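Local coordinates for protein leucine aminopeptidase 1 (Caenorhabditis elegans, PDB 2HC9) that releases N-terminal amino acids, preferably leucine, from peptides as a zinc-dependent aminopeptidase of the M17 family and probably acts as a digestive enzyme, at residues D191-V196 and G281-Y286; V234-E239 and L298-C303; I247-K252 and T356-A361; I340-V345 and G438-A443; A377-D382 and L451-L456. The protein carries 1 engineered substitution. One frame throughout, in Å; residues are numbered along the deposited sequence.

From the N terminus, contacts 1, 2 and 3 open in turn on helix 186-199, strand 232-238 and strand 246-254. Contact 1 closes first, at helix 277-290, and contact 2 at strand 297-307, so that contacts 1, 2 and 3 all cross one another. Contact 4 opens on helix 337-350 before contact 3 closes at strand 356-361, and contact 5 opens at 377-382 before contact 4 closes at 438-443; contact 5 ends at 451-456. None nests within another. Contacts 2, 3 and 5 join strands of one mixed sheet, whereas contacts 1 and 4 pair helices that pack on it, contact 4 beside the zinc ligand K252 of contact 3.

Contact 1 of 5, residues D191-V196 and G281-Y286; sequences DEAVKV and GMLEAY
V196 and L283 form the heart of this helix pair. The L283 methyl CD1 sits against the whole branch point of V196, 3.7 Å from its CB and only slightly farther from both of its methyls, and the two side chains cross obliquely. The other L283 methyl, CD2, turns to the backbone of the facing helix and lies 3.9 Å from A193 CA. Chi1 of 176° sets L283 CG anti to the backbone N, and the two methyls beyond it meet A193 and V196, about one helical turn apart. Around this core the approaches are looser: V196 CG1 comes to the edge of the Y286 ring, 4.4 Å from Y286 CD2, and V196 CG2 is 4.2 Å from E284 OE2, which the bent E284 chain brings back toward the facing helix. An alanine at L283 would probably leave V196 without its main apolar partner and open a gap between the two helices.

Farther out, polar anchors hold the flanking groups. E192 forms a salt bridge with R175, and the Y286 hydroxyl is hydrogen-bonded to S202 OG. Beneath the pair, A193 rests on V234 and L302, while L283 touches L236 and L302, so both helices share the same floor of strands. Their segment axes run nearly parallel, 12° apart, at a separation of 10.5 Å. Neighbouring, similarly directed helices laid on one face of a mixed sheet are characteristic of the alpha/beta catalytic domain of M17 aminopeptidases, and here helices 186-199 and 277-290 form part of the layer over strands 232-238 and 297-307.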
# COMPACT_ATOMS: atom_id res chain seq x y z
N ASP A 191 17.56 10.39 35.50
CA ASP A 191 18.84 10.83 36.10
C ASP A 191 19.27 12.20 35.60
O ASP A 191 19.74 13.04 36.39
CB ASP A 191 19.94 9.79 35.84
CG ASP A 191 19.74 8.52 36.65
OD1 ASP A 191 18.92 8.52 37.58
OD2 ASP A 191 20.39 7.51 36.33
N GLU A 192 19.10 12.44 34.30
CA GLU A 192 19.38 13.75 33.70
C GLU A 192 18.53 14.86 34.32
O GLU A 192 19.03 15.93 34.60
CB GLU A 192 19.20 13.71 32.16
CG GLU A 192 20.21 12.78 31.44
CD GLU A 192 21.52 13.44 31.04
OE1 GLU A 192 21.76 14.60 31.42
OE2 GLU A 192 22.32 12.78 30.34
N ALA A 193 17.24 14.59 34.54
CA ALA A 193 16.35 15.60 35.12
C ALA A 193 16.75 15.86 36.57
O ALA A 193 16.78 17.01 37.06
CB ALA A 193 14.89 15.09 35.06
N VAL A 194 17.07 14.78 37.27
CA VAL A 194 17.48 14.90 38.68
C VAL A 194 18.79 15.71 38.84
O VAL A 194 18.93 16.50 39.79
CB VAL A 194 17.54 13.53 39.40
CG1 VAL A 194 18.17 13.66 40.83
CG2 VAL A 194 16.13 12.95 39.50
N LYS A 195 19.72 15.55 37.91
CA LYS A 195 20.93 16.37 37.90
C LYS A 195 20.62 17.87 37.82
O LYS A 195 21.18 18.66 38.56
CB LYS A 195 21.84 15.98 36.73
CG LYS A 195 22.61 14.72 36.99
CD LYS A 195 23.57 14.41 35.81
CE LYS A 195 24.81 15.28 35.89
NZ LYS A 195 25.75 15.05 34.75
N VAL A 196 19.72 18.24 36.91
CA VAL A 196 19.27 19.63 36.80
C VAL A 196 18.52 20.05 38.08
O VAL A 196 18.72 21.16 38.60
CB VAL A 196 18.37 19.84 35.54
CG1 VAL A 196 17.69 21.23 35.57
CG2 VAL A 196 19.18 19.63 34.25
N GLY A 281 13.29 19.82 26.16
CA GLY A 281 13.20 21.28 25.99
C GLY A 281 12.63 21.97 27.23
O GLY A 281 13.11 23.05 27.62
N MET A 282 11.64 21.36 27.88
CA MET A 282 11.06 21.93 29.11
C MET A 282 12.09 21.91 30.26
O MET A 282 12.24 22.90 30.99
CB MET A 282 9.78 21.19 29.55
CG MET A 282 8.56 21.44 28.60
SD MET A 282 8.35 23.19 28.18
CE MET A 282 6.57 23.43 28.34
N LEU A 283 12.78 20.78 30.41
CA LEU A 283 13.84 20.64 31.42
C LEU A 283 14.91 21.72 31.26
O LEU A 283 15.34 22.36 32.25
CB LEU A 283 14.50 19.26 31.27
CG LEU A 283 15.71 19.00 32.19
CD1 LEU A 283 15.24 19.10 33.65
CD2 LEU A 283 16.41 17.68 31.87
N GLU A 284 15.37 21.92 30.02
CA GLU A 284 16.45 22.88 29.78
C GLU A 284 16.01 24.32 29.79
O GLU A 284 16.79 25.21 30.15
CB GLU A 284 17.24 22.53 28.51
CG GLU A 284 17.84 21.10 28.56
CD GLU A 284 18.91 20.92 29.64
OE1 GLU A 284 19.55 21.93 30.01
OE2 GLU A 284 19.12 19.77 30.08
N ALA A 285 14.74 24.57 29.44
CA ALA A 285 14.13 25.89 29.70
C ALA A 285 14.07 26.22 31.19
O ALA A 285 14.40 27.33 31.58
CB ALA A 285 12.70 25.99 29.10
N TYR A 286 13.61 25.26 31.99
CA TYR A 286 13.52 25.42 33.43
C TYR A 286 14.91 25.75 33.97
O TYR A 286 15.07 26.68 34.76
CB TYR A 286 13.01 24.11 34.04
CG TYR A 286 12.94 24.07 35.56
CD1 TYR A 286 11.79 24.48 36.23
CD2 TYR A 286 14.03 23.59 36.33
CE1 TYR A 286 11.69 24.43 37.60
CE2 TYR A 286 13.94 23.52 37.73
CZ TYR A 286 12.76 23.94 38.35
OH TYR A 286 12.64 23.89 39.71

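Contact 2 of 5, residues V234-E239 and L298-C303; sequences VVLSHE and LHACLC
L298 faces H238 in a hydrogen-bonded antiparallel pair, its O accepting H238 N at 2.8 Å and its N giving to H238 O. H299 follows, in a non-hydrogen-bonded pair with S237, and uses its side chain: ND1 meets S237 OG at 2.8 Å, the hydroxyl lying in the ring plane at its edge. Chi1 of -49° sets H299 CG beside its backbone N, and the ring beyond it meets the serine with ND1. E239 reaches the same ring more distantly, OE2 lying 4.1 Å from H299 CE1 with the carboxylate turned 79° from the ring plane. A300 pairs with L236 through two backbone bonds, its CB 4.3 Å from L236 CB. A CA-H contact also joins V235 CA to A300 O at 3.2 Å. C301 SG then rests against V235 CG1. At L302 the ladder closes on V234, L302 N to V234 O measuring 2.8 Å and V234 N to L302 O 3.0 Å. L236, L298 and L302 lie under helices 277-290 and 186-199, whereas V235, H299 and C301 meet L352 on the other face. Backbone bonds thus supply most of the polar cohesion, and the serine-histidine bond gives a buried ring nitrogen a partner and probably restrains the ring's rotation.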
# COMPACT_ATOMS: atom_id res chain seq x y z
N VAL A 234 8.60 12.95 36.84
CA VAL A 234 9.58 13.73 37.61
C VAL A 234 9.09 15.16 37.70
O VAL A 234 8.76 15.77 36.67
CB VAL A 234 10.96 13.71 36.92
CG1 VAL A 234 11.96 14.67 37.64
CG2 VAL A 234 11.50 12.27 36.86
N VAL A 235 9.08 15.71 38.91
CA VAL A 235 8.71 17.12 39.10
C VAL A 235 9.93 17.84 39.69
O VAL A 235 10.43 17.39 40.72
CB VAL A 235 7.51 17.28 40.07
CG1 VAL A 235 7.09 18.76 40.18
CG2 VAL A 235 6.33 16.42 39.58
N LEU A 236 10.36 18.92 39.06
CA LEU A 236 11.31 19.85 39.70
C LEU A 236 10.52 21.09 40.04
O LEU A 236 9.94 21.71 39.16
CB LEU A 236 12.43 20.23 38.73
CG LEU A 236 13.07 19.03 37.99
CD1 LEU A 236 14.19 19.56 37.09
CD2 LEU A 236 13.59 17.97 39.00
N SER A 237 10.52 21.47 41.32
CA SER A 237 9.77 22.66 41.75
C SER A 237 10.68 23.76 42.30
O SER A 237 11.56 23.48 43.14
CB SER A 237 8.71 22.29 42.79
OG SER A 237 7.73 21.42 42.20
N HIS A 238 10.44 24.97 41.79
CA HIS A 238 11.10 26.22 42.20
C HIS A 238 10.00 27.06 42.84
O HIS A 238 9.26 27.78 42.17
CB HIS A 238 11.67 26.91 40.95
CG HIS A 238 12.27 28.27 41.21
ND1 HIS A 238 13.53 28.44 41.75
CD2 HIS A 238 11.80 29.52 40.94
CE1 HIS A 238 13.81 29.74 41.82
NE2 HIS A 238 12.78 30.41 41.32
N GLU A 239 9.87 26.92 44.16
CA GLU A 239 8.74 27.51 44.87
C GLU A 239 9.10 28.87 45.44
O GLU A 239 10.10 29.02 46.16
CB GLU A 239 8.22 26.54 45.93
CG GLU A 239 7.73 25.25 45.25
CD GLU A 239 7.10 24.23 46.18
OE1 GLU A 239 7.72 23.87 47.21
OE2 GLU A 239 6.00 23.75 45.85
N LEU A 298 7.67 28.05 39.71
CA LEU A 298 7.88 27.39 38.41
C LEU A 298 8.09 25.91 38.66
O LEU A 298 8.84 25.53 39.57
CB LEU A 298 9.11 27.97 37.68
CG LEU A 298 9.38 27.42 36.27
CD1 LEU A 298 8.22 27.79 35.31
CD2 LEU A 298 10.75 27.93 35.73
N HIS A 299 7.45 25.07 37.83
CA HIS A 299 7.61 23.61 37.96
C HIS A 299 7.94 23.03 36.57
O HIS A 299 7.35 23.43 35.57
CB HIS A 299 6.32 22.95 38.46
CG HIS A 299 5.71 23.60 39.67
ND1 HIS A 299 6.06 23.24 40.96
CD2 HIS A 299 4.75 24.55 39.79
CE1 HIS A 299 5.34 23.95 41.82
NE2 HIS A 299 4.55 24.76 41.14
N ALA A 300 8.87 22.08 36.53
CA ALA A 300 9.06 21.24 35.33
C ALA A 300 8.46 19.88 35.67
O ALA A 300 8.81 19.29 36.70
CB ALA A 300 10.54 21.11 34.98
N CYS A 301 7.53 19.39 34.83
CA CYS A 301 6.88 18.11 35.08
C CYS A 301 7.15 17.24 33.86
O CYS A 301 6.67 17.54 32.77
CB CYS A 301 5.35 18.27 35.22
SG CYS A 301 4.85 19.43 36.52
N LEU A 302 7.93 16.18 34.05
CA LEU A 302 8.41 15.37 32.93
C LEU A 302 7.76 14.01 32.95
O LEU A 302 7.87 13.30 33.94
CB LEU A 302 9.94 15.23 32.97
CG LEU A 302 10.67 16.59 33.06
CD1 LEU A 302 12.17 16.33 33.05
CD2 LEU A 302 10.28 17.62 31.98
N CYS A 303 7.07 13.65 31.86
CA CYS A 303 6.39 12.37 31.79
C CYS A 303 7.28 11.46 30.97
O CYS A 303 7.41 11.67 29.76
CB CYS A 303 5.02 12.57 31.11
SG CYS A 303 4.01 13.86 31.94

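Contact 3 of 5, residues I247-K252 and T356-A361. With ZN (zinc ion), chain C.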
# COMPACT_ATOMS: atom_id res chain seq x y z
N ILE A 247 3.56 28.56 37.54
CA ILE A 247 3.69 28.18 36.13
C ILE A 247 4.22 26.75 36.07
O ILE A 247 5.18 26.43 36.78
CB ILE A 247 4.66 29.15 35.38
CG1 ILE A 247 4.14 30.59 35.45
CG2 ILE A 247 4.89 28.69 33.94
CD1 ILE A 247 5.19 31.67 35.18
N ALA A 248 3.59 25.89 35.27
CA ALA A 248 4.09 24.52 35.07
C ALA A 248 4.53 24.34 33.64
O ALA A 248 3.85 24.78 32.70
CB ALA A 248 3.03 23.50 35.42
N LEU A 249 5.69 23.70 33.46
CA LEU A 249 6.19 23.30 32.16
C LEU A 249 6.13 21.77 32.08
O LEU A 249 6.98 21.08 32.67
CB LEU A 249 7.65 23.75 31.96
CG LEU A 249 7.88 25.25 32.17
CD1 LEU A 249 9.37 25.60 32.19
CD2 LEU A 249 7.13 26.11 31.11
N VAL A 250 5.14 21.26 31.36
CA VAL A 250 4.91 19.82 31.30
C VAL A 250 5.48 19.33 29.96
O VAL A 250 5.13 19.84 28.91
CB VAL A 250 3.40 19.47 31.43
CG1 VAL A 250 3.19 17.91 31.57
CG2 VAL A 250 2.75 20.21 32.67
N GLY A 251 6.36 18.32 30.00
CA GLY A 251 7.03 17.84 28.79
C GLY A 251 6.79 16.36 28.51
O GLY A 251 6.80 15.52 29.43
N LYS A 252 6.57 16.04 27.23
CA LYS A 252 6.47 14.65 26.76
C LYS A 252 7.85 14.03 26.64
O LYS A 252 8.67 14.47 25.81
CB LYS A 252 5.79 14.59 25.37
CG LYS A 252 5.75 13.15 24.76
CD LYS A 252 5.10 13.16 23.37
CE LYS A 252 5.23 11.75 22.76
NZ LYS A 252 4.60 11.64 21.38
N THR A 356 -0.91 28.71 35.32
CA THR A 356 -0.48 28.77 33.93
C THR A 356 0.20 27.43 33.63
O THR A 356 1.24 27.09 34.24
CB THR A 356 0.50 29.96 33.67
OG1 THR A 356 -0.11 31.18 34.12
CG2 THR A 356 0.80 30.11 32.17
N ILE A 357 -0.39 26.66 32.72
CA ILE A 357 0.11 25.30 32.43
C ILE A 357 0.47 25.20 30.94
O ILE A 357 -0.39 25.35 30.07
CB ILE A 357 -0.92 24.20 32.79
CG1 ILE A 357 -1.31 24.30 34.29
CG2 ILE A 357 -0.38 22.78 32.40
CD1 ILE A 357 -2.51 23.42 34.67
N PHE A 358 1.76 25.01 30.68
CA PHE A 358 2.26 24.77 29.32
C PHE A 358 2.57 23.31 29.20
O PHE A 358 3.16 22.72 30.11
CB PHE A 358 3.56 25.56 29.07
CG PHE A 358 3.39 27.05 29.13
CD1 PHE A 358 2.98 27.76 28.00
CD2 PHE A 358 3.71 27.75 30.29
CE1 PHE A 358 2.85 29.15 28.03
CE2 PHE A 358 3.58 29.15 30.35
CZ PHE A 358 3.14 29.85 29.21
N ASP A 359 2.21 22.71 28.08
CA ASP A 359 2.72 21.38 27.78
C ASP A 359 3.36 21.43 26.40
O ASP A 359 2.86 22.12 25.52
CB ASP A 359 1.64 20.28 27.94
CG ASP A 359 0.67 20.23 26.77
OD1 ASP A 359 -0.46 20.77 26.89
OD2 ASP A 359 1.03 19.65 25.72
N MET A 360 4.50 20.77 26.24
CA MET A 360 5.20 20.82 24.97
C MET A 360 5.59 19.40 24.62
O MET A 360 6.07 18.64 25.48
CB MET A 360 6.45 21.69 25.09
CG MET A 360 7.18 21.88 23.75
SD MET A 360 8.50 23.12 23.73
CE MET A 360 9.81 22.35 24.73
N ALA A 361 5.41 19.03 23.36
CA ALA A 361 5.51 17.62 22.97
C ALA A 361 5.82 17.52 21.49
O ALA A 361 5.31 18.29 20.69
CB ALA A 361 4.20 16.90 23.23
ZN ZN C . 5.05 9.69 20.68
O HOH W 1 3.61 9.53 19.19
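All four K252 torsions are anti (chi1 175°), which stretches the chain straight from the strand, past A361, to the zinc ion. On the way its CB packs 3.5 Å from A361 CB, and at the far end NZ binds the zinc at 2.1 Å. In F358, chi1 of -64° brings CG beside the backbone N, and the ring lies alongside I247 and L249. I247 CG2 meets the ring edge in its plane, 3.8 Å from F358 CE2, while L249 CD2 approaches F358 CD2 obliquely at 3.9 Å. The segments are parallel neighbours within the mixed sheet of the catalytic domain, and K252 projects from the C-terminal end of its strand segment into the metal site, which D257, D275, E336 and a water complete. Five backbone bonds tie the strands, shuttling from A248 N to T356 O (2.8 Å) through F358 and V250 to the longer K252 N to M360 O (3.2 Å). On the face opposite F358, V250 CG2 touches I357 CG2 at 4.1 Å, and V250 CB stands 4.0 Å from D359 CB. The D359 carboxylate turns away from V250 to hydrogen-bond with W453 and H455, while helix 337-350 covers A248 and I357.

Contact 4 of 5, residues I340-V345 and G438-A443; sequences ILADGV and GLLIGA. Engineered in segment 438-443: L440 (natural residue Phe).
I441 carries most of the apolar contact, meeting L341 and V345, which are one turn apart on the other helix. Its CD1 methyl lies 3.7 Å from L341 CD1 and also touches L341 CB, the two chains crossing at a slant. The I441 torsion chi1 of -62° leaves CG2 anti to the backbone N, and this methyl faces V345 CG2 at 3.9 Å; because V345 was modelled in two conformers, that last approach is less certain. A342 adds a small surface, its CB 4.3 Å from CD1 of L440, an engineered leucine replacing the natural phenylalanine.

Where side chain meets backbone, the helices come very close. A342 CA stands only 4.3 Å from I441 CA, and I441 CG2 lies near A342 N and 4.0 Å from L341 O. That carbonyl is already engaged within its own helix, accepting V345 N. The segment axes approach to 8.4 Å and are inclined by 38°.

No hydrogen bond passes between the segments. Outward, L341 reaches A361, V250 and the zinc ligand K252, while I441 rests on D359, so helices 337-350 and 433-442 lie together over strand 356-361. The side chain of L440 comes within about 4 Å of that of R338, a predicted active-site residue, and also touches M421.

With apolar side chains meeting one another and the backbone, the association probably rests on close apolar fit: the small A342 side chain is consistent with the near approach of the backbones, while the branched I441 packs against L341, V345 and the backbone of the first helix.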
# COMPACT_ATOMS: atom_id res chain seq x y z
N ILE A 340 -0.01 10.44 28.39
CA ILE A 340 0.88 10.74 29.50
C ILE A 340 0.78 12.21 29.91
O ILE A 340 0.86 12.54 31.11
CB ILE A 340 2.34 10.27 29.26
CG1 ILE A 340 3.07 11.17 28.24
CG2 ILE A 340 2.35 8.78 28.80
CD1 ILE A 340 4.58 10.79 28.01
N LEU A 341 0.61 13.10 28.91
CA LEU A 341 0.46 14.52 29.19
C LEU A 341 -0.86 14.84 29.87
O LEU A 341 -0.91 15.78 30.64
CB LEU A 341 0.61 15.36 27.92
CG LEU A 341 2.02 15.37 27.29
CD1 LEU A 341 1.93 15.86 25.85
CD2 LEU A 341 3.01 16.24 28.11
N ALA A 342 -1.93 14.09 29.59
CA ALA A 342 -3.20 14.28 30.31
C ALA A 342 -2.97 14.14 31.83
O ALA A 342 -3.53 14.90 32.65
CB ALA A 342 -4.26 13.23 29.83
N ASP A 343 -2.15 13.16 32.23
CA ASP A 343 -1.82 13.03 33.65
C ASP A 343 -0.94 14.19 34.15
O ASP A 343 -1.15 14.71 35.25
CB ASP A 343 -1.09 11.71 33.90
CG ASP A 343 -2.01 10.49 33.85
OD1 ASP A 343 -3.26 10.65 33.73
OD2 ASP A 343 -1.46 9.38 33.94
N GLY A 344 0.05 14.57 33.34
CA GLY A 344 1.00 15.63 33.77
C GLY A 344 0.30 16.96 33.98
O GLY A 344 0.56 17.68 34.96
N VAL A 345 -0.61 17.29 33.07
CA VAL A 345 -1.33 18.55 33.14
C VAL A 345 -2.36 18.54 34.30
O VAL A 345 -2.53 19.53 35.02
CB VAL A 345 -1.95 18.87 31.75
CG1 VAL A 345 -2.93 19.96 31.84
CG2 VAL A 345 -0.87 19.26 30.73
N GLY A 438 -4.32 17.62 20.96
CA GLY A 438 -4.22 18.50 22.13
C GLY A 438 -5.46 18.50 23.00
O GLY A 438 -5.37 18.60 24.22
N LEU A 439 -6.64 18.37 22.37
CA LEU A 439 -7.91 18.37 23.11
C LEU A 439 -8.05 17.14 23.99
O LEU A 439 -8.72 17.20 25.02
CB LEU A 439 -9.10 18.46 22.15
CG LEU A 439 -9.27 19.83 21.45
CD1 LEU A 439 -10.41 19.71 20.40
CD2 LEU A 439 -9.55 20.92 22.48
N LEU A 440 -7.44 16.02 23.60
CA LEU A 440 -7.45 14.85 24.49
C LEU A 440 -6.77 15.24 25.81
O LEU A 440 -7.28 14.93 26.88
CB LEU A 440 -6.73 13.64 23.85
CG LEU A 440 -6.63 12.35 24.67
CD1 LEU A 440 -5.60 12.35 25.85
CD2 LEU A 440 -8.05 11.80 25.09
N ILE A 441 -5.62 15.92 25.72
CA ILE A 441 -4.92 16.39 26.92
C ILE A 441 -5.83 17.33 27.73
O ILE A 441 -6.06 17.12 28.94
CB ILE A 441 -3.61 17.15 26.54
CG1 ILE A 441 -2.64 16.22 25.80
CG2 ILE A 441 -2.94 17.72 27.80
CD1 ILE A 441 -1.52 16.97 25.05
N GLY A 442 -6.35 18.36 27.07
CA GLY A 442 -7.15 19.37 27.77
C GLY A 442 -8.46 18.87 28.35
O GLY A 442 -8.98 19.45 29.29
N ALA A 443 -8.99 17.78 27.80
CA ALA A 443 -10.24 17.21 28.29
C ALA A 443 -10.16 16.78 29.77
O ALA A 443 -11.17 16.56 30.41
CB ALA A 443 -10.67 16.01 27.40

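Contact 5 of 5, residues A377-D382 and L451-L456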
# COMPACT_ATOMS: atom_id res chain seq x y z
N ALA A 377 3.22 24.33 16.90
CA ALA A 377 1.80 24.63 16.76
C ALA A 377 1.20 24.77 18.14
O ALA A 377 1.21 23.81 18.91
CB ALA A 377 1.10 23.49 15.93
N ALA A 378 0.71 25.97 18.46
CA ALA A 378 0.20 26.28 19.80
C ALA A 378 -1.33 26.32 19.85
O ALA A 378 -1.96 27.03 19.04
CB ALA A 378 0.74 27.64 20.27
N MET A 379 -1.89 25.59 20.79
CA MET A 379 -3.33 25.62 21.03
C MET A 379 -3.58 26.01 22.48
O MET A 379 -3.10 25.35 23.41
CB MET A 379 -3.92 24.25 20.73
CG MET A 379 -5.46 24.25 20.70
SD MET A 379 -6.11 22.57 20.54
CE MET A 379 -5.90 21.96 22.21
N THR A 380 -4.33 27.10 22.66
CA THR A 380 -4.56 27.64 24.00
C THR A 380 -5.98 28.18 24.18
O THR A 380 -6.59 28.69 23.23
CB THR A 380 -3.51 28.75 24.35
OG1 THR A 380 -3.78 29.28 25.65
CG2 THR A 380 -3.53 29.90 23.31
N ASN A 381 -6.50 28.07 25.40
CA ASN A 381 -7.78 28.68 25.78
C ASN A 381 -7.69 30.19 25.96
O ASN A 381 -8.70 30.86 26.13
CB ASN A 381 -8.38 28.03 27.03
CG ASN A 381 -7.59 28.33 28.30
OD1 ASN A 381 -6.36 28.44 28.26
ND2 ASN A 381 -8.29 28.48 29.42
N ASP A 382 -6.47 30.72 25.93
CA ASP A 382 -6.25 32.14 26.23
C ASP A 382 -5.69 32.92 25.04
O ASP A 382 -4.52 32.76 24.67
CB ASP A 382 -5.35 32.30 27.47
CG ASP A 382 -5.35 33.73 28.01
OD1 ASP A 382 -6.17 34.03 28.90
OD2 ASP A 382 -4.53 34.53 27.54
N LEU A 451 -8.17 28.88 34.23
CA LEU A 451 -6.73 29.10 34.25
C LEU A 451 -6.23 29.34 32.83
O LEU A 451 -7.04 29.51 31.92
CB LEU A 451 -5.98 27.93 34.93
CG LEU A 451 -6.24 26.46 34.50
CD1 LEU A 451 -5.52 26.08 33.19
CD2 LEU A 451 -5.80 25.55 35.61
N ARG A 452 -4.91 29.40 32.64
CA ARG A 452 -4.39 29.50 31.27
C ARG A 452 -3.66 28.19 30.94
O ARG A 452 -2.79 27.76 31.69
CB ARG A 452 -3.44 30.70 31.13
CG ARG A 452 -4.20 32.05 31.32
CD ARG A 452 -3.28 33.24 31.11
NE ARG A 452 -2.12 33.16 32.00
CZ ARG A 452 -0.98 33.80 31.81
NH1 ARG A 452 -0.83 34.59 30.75
NH2 ARG A 452 0.03 33.64 32.69
N TRP A 453 -4.06 27.56 29.84
CA TRP A 453 -3.47 26.30 29.40
C TRP A 453 -3.04 26.49 27.96
O TRP A 453 -3.81 26.96 27.13
CB TRP A 453 -4.50 25.14 29.50
CG TRP A 453 -4.04 23.89 28.73
CD1 TRP A 453 -2.84 23.23 28.87
CD2 TRP A 453 -4.76 23.21 27.70
NE1 TRP A 453 -2.77 22.18 27.97
CE2 TRP A 453 -3.95 22.13 27.26
CE3 TRP A 453 -6.02 23.40 27.11
CZ2 TRP A 453 -4.35 21.27 26.24
CZ3 TRP A 453 -6.42 22.53 26.10
CH2 TRP A 453 -5.60 21.48 25.68
N LEU A 454 -1.80 26.10 27.67
CA LEU A 454 -1.30 26.16 26.31
C LEU A 454 -0.57 24.86 25.99
O LEU A 454 0.36 24.45 26.70
CB LEU A 454 -0.37 27.36 26.10
CG LEU A 454 0.11 27.58 24.67
CD1 LEU A 454 0.16 29.08 24.25
CD2 LEU A 454 1.47 26.85 24.36
N HIS A 455 -1.00 24.23 24.90
CA HIS A 455 -0.37 23.01 24.38
C HIS A 455 0.47 23.38 23.15
O HIS A 455 0.01 24.14 22.30
CB HIS A 455 -1.50 22.03 23.99
CG HIS A 455 -1.06 20.96 23.04
ND1 HIS A 455 -0.16 19.97 23.41
CD2 HIS A 455 -1.38 20.72 21.74
CE1 HIS A 455 0.05 19.17 22.37
NE2 HIS A 455 -0.67 19.61 21.35
N LEU A 456 1.70 22.87 23.05
CA LEU A 456 2.59 23.26 21.98
C LEU A 456 3.15 21.97 21.35
O LEU A 456 3.86 21.22 22.01
CB LEU A 456 3.75 24.13 22.53
CG LEU A 456 4.74 24.67 21.47
CD1 LEU A 456 4.04 25.60 20.46
CD2 LEU A 456 5.89 25.40 22.16
O HOH W 2 -2.76 35.89 29.02
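A377 begins the pairing with its O, which takes a CA-H contact from L456 and lies beside L456 CD1. A378 next turns its CB to the leucines, 3.9 Å from L456 CD1 and a little farther from L454 CD2. M379 faces H455 in a hydrogen-bonded pair, M379 N donating to H455 O at 2.8 Å and H455 N returning an equal bond. The M379 chain bends at chi3 (77°) and sets CE 3.5 Å from W453 CH2, obliquely to the indole. T380 then carries its hydroxyl across: OG1 donates to W453 O at 2.8 Å, from 41° above the carbonyl plane. The same OG1 accepts D382 N, forming an ST turn, and T380 CB packs against L454 CD1. Through this antiparallel ladder strand 376-380 joins the mixed sheet of the catalytic domain, beside strand 452-457, which runs parallel to 356-361. Past T380 the strand ends, and N381 continues the pairing with its side chain. Chi1 of 70° puts CG between the backbone N and the carbonyl carbon; OD1 accepts W453 N at 2.9 Å and ND2 gives to L451 O at 3.0 Å, nearly in the amide plane. An alanine at N381 would probably leave W453 N and L451 O without these partners and free the end of the strand pair to shift. D382 OD1 lies 3.7 Å from R452 CG, and a water bridges D382 OD2 to R452 NH1; R452 NH2 is hydrogen-bonded to T356 OG1. D382 also N-caps helix 383-396 through L385 N, and R83 NH1 of a neighbouring subunit is hydrogen-bonded to T380 O.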